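Local coordinates for capsule biosynthesis protein capD (Bacillus anthracis, PDB 3G9K) that cleaves the poly-gamma-D-glutamate capsule and forms an amide bond with the side-chain amino group of meso-diaminopimelic acid in peptidoglycan, as a two-chain transpeptidase of the gamma-glutamyltransferase family, at the interface of chains A and B. Residues are numbered along the deposited sequence; one frame, centred on the assembly and turned at random. Chains: chain A, Capsule biosynthesis protein capD; chain B, Capsule biosynthesis protein capD.

Contact 1: the interface of chains A and B. Residues chain A 267-268, 271, 275; chain B 84, 87-88, 109, 111.
A:Met268, a selenomethionine, lies against the ring of B:Phe109. Its CB approaches the rim of B:Phe111 in the plane of that ring, 3.9 Å from CZ. The next carbon, CG, stands over the centre of the B:Phe109 ring, 3.5 Å from the centroid, a CH-pi contact. A bend at chi3 (63°), about the CG-SE bond, brings the terminal CE back to B:Phe109, 3.9 Å from its CB. The B:Phe109 ring is thus covered on one face by A:Met268, while CB of A:Met271, also a selenomethionine, meets its edge in plane, 3.9 Å from CE2. A:Tyr267 adds CD2, 3.9 Å from B:Phe109 CZ, its side chain running roughly perpendicular to that of the phenylalanine. Further along A:Met271, the selenium lies 4.1 Å from the methyl CG2 of B:Thr87, and CE reaches B:Pro88 CA at 4.0 Å. A:Ser275 packs its CB on CG of B:Gln84, and its hydroxyl OG donates to the carbonyl O of A:Met271 one turn back, at 3.0 Å. In the fold, one side of helix 264-284 of the large chain rests on helix 82-94 and strand 109-112 of the small chain.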
loop_
_atom_site.group_PDB
_atom_site.type_symbol
_atom_site.label_atom_id
_atom_site.label_comp_id
_atom_site.label_asym_id
_atom_site.label_seq_id
_atom_site.Cartn_x
_atom_site.Cartn_y
_atom_site.Cartn_z
ATOM N N TYR A 267 -11.792 17.910 -17.217
ATOM C CA TYR A 267 -11.433 17.310 -15.944
ATOM C C TYR A 267 -10.045 16.707 -16.054
ATOM O O TYR A 267 -9.187 16.986 -15.216
ATOM C CB TYR A 267 -12.456 16.245 -15.514
ATOM C CG TYR A 267 -12.334 15.832 -14.042
ATOM C CD1 TYR A 267 -12.651 16.730 -13.021
ATOM C CD2 TYR A 267 -11.922 14.540 -13.675
ATOM C CE1 TYR A 267 -12.552 16.371 -11.674
ATOM C CE2 TYR A 267 -11.824 14.160 -12.311
ATOM C CZ TYR A 267 -12.130 15.087 -11.321
ATOM O OH TYR A 267 -12.053 14.757 -9.969
HETATM N N MSE A 268 -9.832 15.924 -17.107
HETATM C CA MSE A 268 -8.553 15.240 -17.305
HETATM C C MSE A 268 -7.408 16.221 -17.492
HETATM O O MSE A 268 -6.358 16.084 -16.860
HETATM C CB MSE A 268 -8.615 14.272 -18.489
HETATM C CG MSE A 268 -9.453 13.042 -18.235
HETATM SE SE MSE A 268 -9.575 11.853 -19.762
HETATM C CE MSE A 268 -7.723 11.353 -19.940
HETATM N N MSE A 271 -6.563 17.908 -14.254
HETATM C CA MSE A 271 -5.897 16.975 -13.345
HETATM C C MSE A 271 -4.446 16.765 -13.768
HETATM O O MSE A 271 -3.554 16.651 -12.916
HETATM C CB MSE A 271 -6.640 15.633 -13.273
HETATM C CG MSE A 271 -7.816 15.611 -12.299
HETATM SE SE MSE A 271 -7.300 16.093 -10.464
HETATM C CE MSE A 271 -9.056 16.004 -9.655
ATOM N N SER A 275 -1.244 17.500 -11.261
ATOM C CA SER A 275 -0.281 16.449 -10.972
ATOM C C SER A 275 1.141 16.807 -11.411
ATOM O O SER A 275 2.082 16.519 -10.701
ATOM C CB SER A 275 -0.707 15.106 -11.573
ATOM O OG SER A 275 -0.899 15.196 -12.961
ATOM N N GLN B 84 -2.108 10.200 -8.302
ATOM C CA GLN B 84 -3.024 10.397 -9.452
ATOM C C GLN B 84 -4.271 9.548 -9.372
ATOM O O GLN B 84 -5.294 9.913 -9.887
ATOM C CB GLN B 84 -2.313 10.111 -10.765
ATOM C CG GLN B 84 -1.225 11.156 -11.084
ATOM C CD GLN B 84 -0.792 11.056 -12.514
ATOM O OE1 GLN B 84 0.321 10.620 -12.815
ATOM N NE2 GLN B 84 -1.692 11.384 -13.404
ATOM N N THR B 87 -6.351 11.195 -5.951
ATOM C CA THR B 87 -6.854 12.580 -5.930
ATOM C C THR B 87 -8.262 12.744 -6.518
ATOM O O THR B 87 -9.107 13.294 -5.837
ATOM C CB THR B 87 -5.845 13.571 -6.547
ATOM O OG1 THR B 87 -4.687 13.581 -5.745
ATOM C CG2 THR B 87 -6.413 14.995 -6.653
ATOM N N PRO B 88 -8.521 12.241 -7.749
ATOM C CA PRO B 88 -9.882 12.324 -8.273
ATOM C C PRO B 88 -10.901 11.538 -7.409
ATOM O O PRO B 88 -12.038 11.965 -7.243
ATOM C CB PRO B 88 -9.765 11.759 -9.691
ATOM C CG PRO B 88 -8.335 11.685 -10.012
ATOM C CD PRO B 88 -7.605 11.597 -8.706
ATOM N N PHE B 109 -7.885 7.354 -15.102
ATOM C CA PHE B 109 -6.847 7.850 -16.014
ATOM C C PHE B 109 -5.664 8.389 -15.230
ATOM O O PHE B 109 -5.828 8.934 -14.132
ATOM C CB PHE B 109 -7.399 8.975 -16.897
ATOM C CG PHE B 109 -7.910 10.152 -16.119
ATOM C CD1 PHE B 109 -9.244 10.217 -15.744
ATOM C CD2 PHE B 109 -7.072 11.173 -15.751
ATOM C CE1 PHE B 109 -9.722 11.288 -15.016
ATOM C CE2 PHE B 109 -7.532 12.244 -15.016
ATOM C CZ PHE B 109 -8.865 12.308 -14.652
ATOM N N PHE B 111 -1.457 10.306 -16.017
ATOM C CA PHE B 111 -0.607 10.993 -16.986
ATOM C C PHE B 111 0.862 10.683 -16.769
ATOM O O PHE B 111 1.324 10.581 -15.636
ATOM C CB PHE B 111 -0.852 12.482 -16.897
ATOM C CG PHE B 111 -2.232 12.867 -17.303
ATOM C CD1 PHE B 111 -3.242 12.976 -16.358
ATOM C CD2 PHE B 111 -2.540 13.062 -18.635
ATOM C CE1 PHE B 111 -4.524 13.315 -16.737
ATOM C CE2 PHE B 111 -3.816 13.403 -19.009
ATOM C CZ PHE B 111 -4.809 13.529 -18.047
#

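Contact 2: the interface of chains A and B. Residues chain A 241, 279, 282; chain B 57-59.
This is an inter-chain interface within one processed gamma-glutamyltransferase-family enzyme, between the large and small chains made from a single precursor, and it ties a small-chain loop to a large-chain helix and the loop before helix 242-254. A:Arg282 and B:Phe59 carry most of the buried surface. The guanidinium lies over one face of the B:Phe59 ring, with A:Arg282 CZ 3.7 Å from the B:Phe59 centroid and the planes 27° apart, a cation-pi stack offset toward B:Phe59 CZ and CE2. A fully extended chain from CG to NE, with CG opposite the backbone N (chi1 -174°), carries the group there from helix 264-284. The B:Phe59 rim also points at A:Tyr279: its CE1 sits above the tyrosine ring, displaced toward the rim and 3.6 Å from A:Tyr279 CE1. Linking both chains, the hydroxyl A:Ser241 OG donates to the carbonyl O of B:Thr58 at 2.6 Å, tilted 34° out of the carbonyl plane, and accepts from NE of A:Arg282 at 2.9 Å. That second bond would restrict the guanidinium's rotation over the ring. Water 1 bridges the backbone carbonyls, 2.7 Å from A:Ser241 O and 3.0 Å from B:Phe59 O. CB of B:Arg57 packs beside A:Arg282 NH1 at 3.4 Å.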
loop_
_atom_site.group_PDB
_atom_site.type_symbol
_atom_site.label_atom_id
_atom_site.label_comp_id
_atom_site.label_asym_id
_atom_site.label_seq_id
_atom_site.Cartn_x
_atom_site.Cartn_y
_atom_site.Cartn_z
ATOM N N SER A 241 5.188 9.717 -0.117
ATOM C CA SER A 241 4.692 10.857 -0.903
ATOM C C SER A 241 3.314 11.384 -0.485
ATOM O O SER A 241 2.513 11.790 -1.296
ATOM C CB SER A 241 4.694 10.453 -2.372
ATOM O OG SER A 241 6.046 10.337 -2.781
ATOM N N TYR A 279 4.198 16.967 -8.924
ATOM C CA TYR A 279 5.328 16.069 -9.194
ATOM C C TYR A 279 6.609 16.868 -9.393
ATOM O O TYR A 279 7.681 16.462 -8.938
ATOM C CB TYR A 279 5.089 15.192 -10.415
ATOM C CG TYR A 279 4.216 13.961 -10.160
ATOM C CD1 TYR A 279 4.632 12.695 -10.576
ATOM C CD2 TYR A 279 2.984 14.068 -9.507
ATOM C CE1 TYR A 279 3.843 11.576 -10.361
ATOM C CE2 TYR A 279 2.183 12.943 -9.284
ATOM C CZ TYR A 279 2.610 11.709 -9.722
ATOM O OH TYR A 279 1.826 10.590 -9.507
ATOM N N ARG A 282 7.969 17.963 -6.019
ATOM C CA ARG A 282 8.632 16.828 -5.373
ATOM C C ARG A 282 10.022 16.638 -5.946
ATOM O O ARG A 282 10.960 16.317 -5.225
ATOM C CB ARG A 282 7.818 15.551 -5.597
ATOM C CG ARG A 282 8.309 14.306 -4.872
ATOM C CD ARG A 282 7.353 13.167 -5.212
ATOM N NE ARG A 282 7.725 11.868 -4.659
ATOM C CZ ARG A 282 8.475 10.958 -5.277
ATOM N NH1 ARG A 282 8.708 9.799 -4.677
ATOM N NH2 ARG A 282 8.995 11.189 -6.480
ATOM N N ARG B 57 12.924 7.050 -2.547
ATOM C CA ARG B 57 11.636 7.734 -2.564
ATOM C C ARG B 57 10.538 6.781 -3.066
ATOM O O ARG B 57 10.775 5.973 -3.959
ATOM C CB ARG B 57 11.720 9.003 -3.424
ATOM C CG ARG B 57 12.751 10.051 -2.906
ATOM C CD ARG B 57 12.655 10.245 -1.375
ATOM N NE ARG B 57 13.322 11.456 -0.850
ATOM C CZ ARG B 57 12.781 12.683 -0.785
ATOM N NH1 ARG B 57 11.535 12.929 -1.229
ATOM N NH2 ARG B 57 13.499 13.687 -0.279
ATOM N N THR B 58 9.347 6.869 -2.476
ATOM C CA THR B 58 8.207 6.074 -2.929
ATOM C C THR B 58 6.971 6.939 -2.998
ATOM O O THR B 58 6.805 7.900 -2.235
ATOM C CB THR B 58 7.947 4.823 -2.024
ATOM O OG1 THR B 58 6.752 4.150 -2.452
ATOM C CG2 THR B 58 7.824 5.235 -0.590
ATOM N N PHE B 59 6.102 6.608 -3.912
ATOM C CA PHE B 59 4.883 7.319 -4.076
ATOM C C PHE B 59 3.767 6.792 -3.183
ATOM O O PHE B 59 2.697 7.323 -3.180
ATOM C CB PHE B 59 4.474 7.281 -5.540
ATOM C CG PHE B 59 5.076 8.388 -6.361
ATOM C CD1 PHE B 59 4.510 9.623 -6.387
ATOM C CD2 PHE B 59 6.207 8.182 -7.080
ATOM C CE1 PHE B 59 5.061 10.614 -7.124
ATOM C CE2 PHE B 59 6.761 9.188 -7.804
ATOM C CZ PHE B 59 6.186 10.387 -7.829
HETATM O O HOH W 1 1.666 10.153 -3.207
#

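Contact 3: the interface of chains A and B. Residues chain A 157, 159-160, 175, 177-178; chain B 29, 32, 34.
B:Tyr29 and B:Gly32 each bury 53 Å² against the large chain, and A:Phe160 gives up 30 Å² in return. The tyrosine ring is met on one face by the methyl CD1 of A:Leu157, 3.9 Å from its centroid and shifted toward the CG side, in a CH-pi contact. The side chains of A:Phe160 and B:Tyr29 approach from opposite directions, and the phenylalanine turns its edge to the tyrosine: B:Tyr29 CE1 lies in the plane of the phenylalanine ring, 3.6 Å from A:Phe160 CE2. A chi1 of 177°, CG opposite the backbone N, directs the B:Tyr29 ring toward the large chain, its hydroxyl beside CE2 of A:Phe160 and near CD1 of A:Ile159. A:Ile159 also puts CG1 over the centre of one face of the A:Phe160 ring. B:Tyr29 CD1 lies over the centre of one B:Phe34 face, A:Leu157 CD2 meets that ring's edge in plane, and B:Phe34 CE2 is 3.9 Å from A:Phe160 CE2.

B:Gly32 packs its CA on CB of A:Asp177 at 3.7 Å, and its carbonyl O lies 3.4 Å from CB of A:Leu178. Waters link the two sides: water 2 joins the B:Tyr29 hydroxyl OH (2.7 Å), the B:Gly32 carbonyl and OE1 of A:Gln175, while water 3 joins the B:Gly32 amide N to the A:Asp177 carboxylate OD2. The site fastens small-chain strands 29-30 and 33-34 to the large chain, consistent with holding the processed enzyme together.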
loop_
_atom_site.group_PDB
_atom_site.type_symbol
_atom_site.label_atom_id
_atom_site.label_comp_id
_atom_site.label_asym_id
_atom_site.label_seq_id
_atom_site.Cartn_x
_atom_site.Cartn_y
_atom_site.Cartn_z
ATOM N N LEU A 157 11.499 -22.588 -7.863
ATOM C CA LEU A 157 10.117 -22.105 -7.770
ATOM C C LEU A 157 9.069 -23.182 -8.107
ATOM O O LEU A 157 7.933 -22.882 -8.503
ATOM C CB LEU A 157 9.984 -20.861 -8.676
ATOM C CG LEU A 157 10.135 -19.502 -8.011
ATOM C CD1 LEU A 157 11.108 -19.446 -6.839
ATOM C CD2 LEU A 157 10.374 -18.388 -9.028
ATOM N N ILE A 159 7.052 -25.066 -6.415
ATOM C CA ILE A 159 5.700 -24.999 -5.778
ATOM C C ILE A 159 4.704 -24.016 -6.405
ATOM O O ILE A 159 3.477 -24.210 -6.281
ATOM C CB ILE A 159 5.727 -24.725 -4.262
ATOM C CG1 ILE A 159 6.159 -23.280 -3.941
ATOM C CG2 ILE A 159 6.618 -25.666 -3.550
ATOM C CD1 ILE A 159 6.207 -23.032 -2.444
ATOM N N PHE A 160 5.223 -22.960 -7.036
ATOM C CA PHE A 160 4.410 -21.955 -7.712
ATOM C C PHE A 160 4.128 -22.285 -9.166
ATOM O O PHE A 160 3.230 -21.691 -9.765
ATOM C CB PHE A 160 5.122 -20.606 -7.676
ATOM C CG PHE A 160 5.469 -20.159 -6.295
ATOM C CD1 PHE A 160 4.471 -19.727 -5.421
ATOM C CD2 PHE A 160 6.783 -20.172 -5.857
ATOM C CE1 PHE A 160 4.793 -19.306 -4.142
ATOM C CE2 PHE A 160 7.113 -19.755 -4.580
ATOM C CZ PHE A 160 6.112 -19.281 -3.729
ATOM N N GLN A 175 3.344 -23.786 1.553
ATOM C CA GLN A 175 4.660 -23.092 1.594
ATOM C C GLN A 175 5.475 -23.478 2.844
ATOM O O GLN A 175 5.635 -22.689 3.797
ATOM C CB GLN A 175 4.475 -21.549 1.505
ATOM C CG GLN A 175 3.935 -21.048 0.165
ATOM C CD GLN A 175 3.704 -19.564 0.118
ATOM O OE1 GLN A 175 4.552 -18.798 -0.341
ATOM N NE2 GLN A 175 2.540 -19.151 0.584
ATOM N N ASP A 177 8.849 -24.141 3.368
ATOM C CA ASP A 177 10.038 -23.325 3.656
ATOM C C ASP A 177 9.662 -22.037 4.367
ATOM O O ASP A 177 10.314 -21.673 5.356
ATOM C CB ASP A 177 10.828 -22.957 2.384
ATOM C CG ASP A 177 11.480 -24.162 1.688
ATOM O OD1 ASP A 177 11.477 -25.269 2.229
ATOM O OD2 ASP A 177 12.068 -23.961 0.598
ATOM N N LEU A 178 8.641 -21.338 3.869
ATOM C CA LEU A 178 8.168 -20.114 4.511
ATOM C C LEU A 178 7.632 -20.351 5.927
ATOM O O LEU A 178 7.845 -19.515 6.813
ATOM C CB LEU A 178 7.116 -19.371 3.644
ATOM C CG LEU A 178 6.526 -18.040 4.133
ATOM C CD1 LEU A 178 7.627 -16.989 4.386
ATOM C CD2 LEU A 178 5.465 -17.507 3.106
ATOM N N TYR B 29 14.584 -15.643 -4.556
ATOM C CA TYR B 29 13.764 -16.364 -3.591
ATOM C C TYR B 29 14.638 -17.205 -2.690
ATOM O O TYR B 29 15.483 -17.969 -3.166
ATOM C CB TYR B 29 12.822 -17.259 -4.363
ATOM C CG TYR B 29 11.920 -18.158 -3.584
ATOM C CD1 TYR B 29 10.666 -17.728 -3.179
ATOM C CD2 TYR B 29 12.253 -19.484 -3.361
ATOM C CE1 TYR B 29 9.794 -18.589 -2.525
ATOM C CE2 TYR B 29 11.402 -20.329 -2.701
ATOM C CZ TYR B 29 10.164 -19.877 -2.282
ATOM O OH TYR B 29 9.289 -20.744 -1.666
ATOM N N GLY B 32 11.965 -19.406 1.642
ATOM C CA GLY B 32 10.532 -19.414 1.434
ATOM C C GLY B 32 9.911 -18.108 1.059
ATOM O O GLY B 32 8.696 -18.005 0.977
ATOM N N PHE B 34 10.228 -14.157 -1.358
ATOM C CA PHE B 34 10.737 -13.360 -2.447
ATOM C C PHE B 34 11.407 -12.092 -1.926
ATOM O O PHE B 34 10.899 -11.444 -1.017
ATOM C CB PHE B 34 9.588 -13.029 -3.434
ATOM C CG PHE B 34 9.191 -14.193 -4.319
ATOM C CD1 PHE B 34 10.026 -14.624 -5.341
ATOM C CD2 PHE B 34 8.015 -14.867 -4.124
ATOM C CE1 PHE B 34 9.692 -15.731 -6.129
ATOM C CE2 PHE B 34 7.656 -15.952 -4.928
ATOM C CZ PHE B 34 8.495 -16.367 -5.946
HETATM O O HOH W 2 7.068 -19.988 -0.337
HETATM O O HOH W 3 13.312 -21.642 0.166
HETATM O O HOH W 4 6.200 -16.572 -0.352
#

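Contact 4: the interface of chains A and B. Residues chain A 257-258, 261, 267, 271; chain B 88, 91-92.
A mixed polar and apolar interface between the large and small chains of the processed enzyme, this patch fixes helix 82-94 of the small chain against 3-10 helix 257-260 and helix 264-284. A direct polar link joins A:Tyr267 and B:Asp91: the phenol OH donates to the carboxylate oxygen OD2 at 2.7 Å. The hydroxyl meets OD2 on its anti side, 21° out of the carboxylate plane, and the tyrosine ring is turned 27° from that plane, with OD2 at the ring's edge. In B:Asp91, CG stands opposite the backbone N (chi1 178°), which projects the carboxylate from the helix toward A:Tyr267 and A:Tyr258. The second oxygen, OD1, is joined through water 5 to the backbone N of A:Tyr258, 2.9 Å from that water. Both oxygens are thus tied to the large chain, one directly and one through solvent.

Carbon atoms pack round this link. CB of A:Tyr258 lies 3.7 Å from B:Asp91 OD2, which also sits at the edge of the A:Tyr258 ring, in its plane. Apolar contacts follow along B:Lys92: its CA is 3.9 Å from A:Tyr258 CE1, its CG 4.1 Å from A:Val261 CG2, and its CE 4.0 Å from CE2 of A:Tyr267. A:Val261 CG2 and A:Met271 CG lie toward the rim on opposite faces of the A:Tyr267 ring, which would limit its swing. In the fold, 3-10 helix 257-260, A:Val261 and helix 264-284 form the large-chain surface that receives helix 82-94.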
loop_
_atom_site.group_PDB
_atom_site.type_symbol
_atom_site.label_atom_id
_atom_site.label_comp_id
_atom_site.label_asym_id
_atom_site.label_seq_id
_atom_site.Cartn_x
_atom_site.Cartn_y
_atom_site.Cartn_z
ATOM N N VAL A 257 -11.839 21.895 -9.617
ATOM C CA VAL A 257 -11.895 21.017 -10.778
ATOM C C VAL A 257 -13.149 20.166 -10.791
ATOM O O VAL A 257 -13.567 19.699 -11.847
ATOM C CB VAL A 257 -10.682 20.091 -10.855
ATOM C CG1 VAL A 257 -9.446 20.902 -11.106
ATOM C CG2 VAL A 257 -10.551 19.266 -9.568
ATOM N N TYR A 258 -13.745 19.963 -9.617
ATOM C CA TYR A 258 -14.972 19.182 -9.517
ATOM C C TYR A 258 -16.118 19.791 -10.340
ATOM O O TYR A 258 -16.974 19.063 -10.835
ATOM C CB TYR A 258 -15.423 19.032 -8.070
ATOM C CG TYR A 258 -16.621 18.121 -7.956
ATOM C CD1 TYR A 258 -16.482 16.740 -8.115
ATOM C CD2 TYR A 258 -17.901 18.637 -7.751
ATOM C CE1 TYR A 258 -17.589 15.887 -8.025
ATOM C CE2 TYR A 258 -19.018 17.795 -7.666
ATOM C CZ TYR A 258 -18.855 16.424 -7.805
ATOM O OH TYR A 258 -19.955 15.592 -7.713
ATOM N N VAL A 261 -16.377 18.009 -13.522
ATOM C CA VAL A 261 -16.321 16.536 -13.433
ATOM C C VAL A 261 -17.146 15.815 -14.520
ATOM O O VAL A 261 -16.807 14.707 -14.942
ATOM C CB VAL A 261 -16.719 16.017 -12.015
ATOM C CG1 VAL A 261 -18.198 16.266 -11.725
ATOM C CG2 VAL A 261 -16.387 14.538 -11.879
ATOM N N TYR A 267 -11.792 17.910 -17.217
ATOM C CA TYR A 267 -11.433 17.310 -15.944
ATOM C C TYR A 267 -10.045 16.707 -16.054
ATOM O O TYR A 267 -9.187 16.986 -15.216
ATOM C CB TYR A 267 -12.456 16.245 -15.514
ATOM C CG TYR A 267 -12.334 15.832 -14.042
ATOM C CD1 TYR A 267 -12.651 16.730 -13.021
ATOM C CD2 TYR A 267 -11.922 14.540 -13.675
ATOM C CE1 TYR A 267 -12.552 16.371 -11.674
ATOM C CE2 TYR A 267 -11.824 14.160 -12.311
ATOM C CZ TYR A 267 -12.130 15.087 -11.321
ATOM O OH TYR A 267 -12.053 14.757 -9.969
HETATM N N MSE A 271 -6.563 17.908 -14.254
HETATM C CA MSE A 271 -5.897 16.975 -13.345
HETATM C C MSE A 271 -4.446 16.765 -13.768
HETATM O O MSE A 271 -3.554 16.651 -12.916
HETATM C CB MSE A 271 -6.640 15.633 -13.273
HETATM C CG MSE A 271 -7.816 15.611 -12.299
HETATM SE SE MSE A 271 -7.300 16.093 -10.464
HETATM C CE MSE A 271 -9.056 16.004 -9.655
ATOM N N PRO B 88 -8.521 12.241 -7.749
ATOM C CA PRO B 88 -9.882 12.324 -8.273
ATOM C C PRO B 88 -10.901 11.538 -7.409
ATOM O O PRO B 88 -12.038 11.965 -7.243
ATOM C CB PRO B 88 -9.765 11.759 -9.691
ATOM C CG PRO B 88 -8.335 11.685 -10.012
ATOM C CD PRO B 88 -7.605 11.597 -8.706
ATOM N N ASP B 91 -11.504 13.822 -4.392
ATOM C CA ASP B 91 -12.147 15.038 -4.954
ATOM C C ASP B 91 -13.640 14.805 -5.176
ATOM O O ASP B 91 -14.477 15.586 -4.733
ATOM C CB ASP B 91 -11.515 15.424 -6.301
ATOM C CG ASP B 91 -12.171 16.644 -6.935
ATOM O OD1 ASP B 91 -12.145 17.708 -6.283
ATOM O OD2 ASP B 91 -12.714 16.536 -8.067
ATOM N N LYS B 92 -13.977 13.720 -5.853
ATOM C CA LYS B 92 -15.383 13.394 -6.076
ATOM C C LYS B 92 -16.133 13.067 -4.766
ATOM O O LYS B 92 -17.318 13.414 -4.608
ATOM C CB LYS B 92 -15.502 12.246 -7.081
ATOM C CG LYS B 92 -15.075 12.610 -8.506
ATOM C CD LYS B 92 -15.155 11.419 -9.444
ATOM C CE LYS B 92 -14.038 11.414 -10.499
ATOM N NZ LYS B 92 -13.856 10.052 -11.098
HETATM O O HOH W 5 -12.579 20.089 -6.971
#

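Contact 1 and contact 4 are neighbours, their C-alpha centres about 7 Å apart, sharing A:Tyr267, A:Met271 and B:Pro88; both set helix 264-284 against helix 82-94. Contact 2 lies about 16 Å from contact 1 and 21 Å from contact 4, but draws on the same large-chain helix through A:Tyr279 and A:Arg282. Helix 264-284 is therefore a common support for separate small-chain segments. Contact 3 stands apart, about 38 Å from contact 1 and 31 Å from contact 2, on other elements. The chains thus meet at widely separated places. Contact 1 is centred about 19 Å from the nucleophile B:Thr1.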